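Local coordinates for protein Udp-n-acetylglucosamine pyrophosphorylase (Trypanosoma brucei, PDB 4BQH) that probably catalyses the uridylyl transfer from UTP to N-acetylglucosamine 1-phosphate that makes UDP-N-acetylglucosamine and releases diphosphate, at residues E316-F321 / N353-S358. Numbering follows the deposited sequence.
Sequences ERVGVF and NCANIS
Phe321 lays one corner of its ring, CE1 and CZ, against the side chain of Asn356, with CE1 3.6 Å from Asn356 OD1. The amide stands almost upright to the ring, their planes 84° apart. Asn356 CG is anti to its backbone N (chi1 180°), beside the carbonyl carbon, and from there the amide oxygen reaches forward along the chain to Ser358. There OD1 accepts the backbone N of Ser358 at 3.0 Å, from well above the carbonyl plane. This Asx turn ties down the oxygen that the ring touches, just where the chain turns its corner.

The two backbones meet at a single antiparallel bridge, Val320 to Ala355. Asn356 N bonds to Gly319 O at 2.9 Å and is nearly straight at the hydrogen (173°); Phe321 N bonds to Cys354 O at 3.0 Å. Each of the two acceptors also takes a CA-H contact: Ala355 CA reaches Gly319 O, and Val320 CA reaches Cys354 O. Cys354 O lies at the edge of the Phe321 ring as well, near its plane. Two residues before the bridge, Val318 brings CG1 to within 3.7 Å of Ala355 CB, and its CG2 lies beside Asn356 O, 3.6 Å away.

In each of the two hydrogen-bonded pairs water stands in for a second backbone bond: one molecule joins Phe321 O to Cys354 N, the other accepts from Gly319 N and gives a weak bond to Asn356 O.

Beyond the pair, Ala355 hydrogen-bonds to Cys309 and Val320 to Val331, while Phe321 packs on Val306, Thr308 and Phe423. The arrangement is a short antiparallel bridge linking the small sheet of strand 320-324 to strand 355-357, at the margin of the mixed central sheet of a GT-A-type nucleotidyltransferase fold.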
# COMPACT_ATOMS: atom_id res chain seq x y z
N GLU A 316 -4.03 -3.45 21.33
CA GLU A 316 -4.36 -3.19 19.93
C GLU A 316 -4.06 -4.41 19.05
O GLU A 316 -2.96 -4.96 19.10
CB GLU A 316 -3.62 -1.97 19.37
CG GLU A 316 -4.15 -1.58 18.00
CD GLU A 316 -3.33 -0.51 17.30
OE1 GLU A 316 -2.36 -0.02 17.89
OE2 GLU A 316 -3.68 -0.19 16.14
N ARG A 317 -5.05 -4.82 18.26
CA ARG A 317 -4.89 -6.01 17.41
C ARG A 317 -4.17 -5.66 16.11
O ARG A 317 -4.79 -5.59 15.05
CB ARG A 317 -6.24 -6.64 17.09
CG ARG A 317 -7.05 -7.05 18.32
CD ARG A 317 -8.36 -7.70 17.87
NE ARG A 317 -8.33 -9.17 17.95
CZ ARG A 317 -7.63 -10.00 17.16
NH1 ARG A 317 -6.84 -9.55 16.18
NH2 ARG A 317 -7.71 -11.31 17.36
N VAL A 318 -2.85 -5.45 16.19
CA VAL A 318 -2.04 -5.10 15.03
C VAL A 318 -0.72 -5.88 15.13
O VAL A 318 -0.32 -6.28 16.22
CB VAL A 318 -1.78 -3.58 15.01
CG1 VAL A 318 -1.01 -3.15 16.25
CG2 VAL A 318 -1.02 -3.15 13.76
N GLY A 319 -0.07 -6.13 14.00
CA GLY A 319 1.20 -6.84 14.04
C GLY A 319 2.30 -5.87 14.43
O GLY A 319 2.16 -4.67 14.21
N VAL A 320 3.37 -6.37 15.06
CA VAL A 320 4.52 -5.52 15.42
C VAL A 320 5.79 -6.06 14.81
O VAL A 320 5.93 -7.28 14.59
CB VAL A 320 4.72 -5.35 16.94
CG1 VAL A 320 3.51 -4.62 17.56
CG2 VAL A 320 4.94 -6.71 17.61
N PHE A 321 6.70 -5.14 14.46
CA PHE A 321 7.98 -5.56 13.90
C PHE A 321 8.92 -6.10 14.96
O PHE A 321 9.02 -5.55 16.08
CB PHE A 321 8.65 -4.43 13.13
CG PHE A 321 8.14 -4.30 11.73
CD1 PHE A 321 7.03 -3.53 11.47
CD2 PHE A 321 8.74 -5.01 10.68
CE1 PHE A 321 6.51 -3.45 10.18
CE2 PHE A 321 8.25 -4.91 9.38
CZ PHE A 321 7.11 -4.14 9.15
N ASN A 353 6.79 -1.78 20.12
CA ASN A 353 5.99 -0.58 19.90
C ASN A 353 6.08 -0.06 18.46
O ASN A 353 5.81 1.11 18.20
CB ASN A 353 6.43 0.52 20.89
CG ASN A 353 5.37 1.59 21.09
OD1 ASN A 353 4.17 1.31 21.06
ND2 ASN A 353 5.82 2.82 21.34
N CYS A 354 6.47 -0.92 17.53
CA CYS A 354 6.51 -0.51 16.10
C CYS A 354 5.44 -1.29 15.36
O CYS A 354 5.71 -2.38 14.84
CB CYS A 354 7.89 -0.75 15.49
SG CYS A 354 9.18 0.27 16.24
N ALA A 355 4.22 -0.76 15.37
CA ALA A 355 3.09 -1.44 14.70
C ALA A 355 3.13 -1.31 13.17
O ALA A 355 3.41 -0.23 12.62
CB ALA A 355 1.77 -0.91 15.24
N ASN A 356 2.84 -2.42 12.50
CA ASN A 356 2.84 -2.50 11.06
C ASN A 356 1.63 -1.76 10.45
O ASN A 356 0.50 -2.17 10.65
CB ASN A 356 2.82 -3.98 10.66
CG ASN A 356 2.82 -4.17 9.16
OD1 ASN A 356 3.35 -3.33 8.42
ND2 ASN A 356 2.22 -5.26 8.70
N ILE A 357 1.89 -0.69 9.68
CA ILE A 357 0.80 0.01 8.98
C ILE A 357 0.81 -0.29 7.45
O ILE A 357 0.15 0.40 6.66
CB ILE A 357 0.76 1.53 9.28
CG1 ILE A 357 2.04 2.23 8.81
CG2 ILE A 357 0.53 1.76 10.78
CD1 ILE A 357 1.84 3.71 8.53
N SER A 358 1.52 -1.34 7.06
CA SER A 358 1.58 -1.81 5.67
C SER A 358 1.95 -0.68 4.72
O SER A 358 1.29 -0.46 3.69
CB SER A 358 0.27 -2.50 5.24
OG SER A 358 -0.06 -3.47 6.21
O HOH W 1 -1.00 -5.15 11.47
O HOH W 2 7.98 -3.51 17.74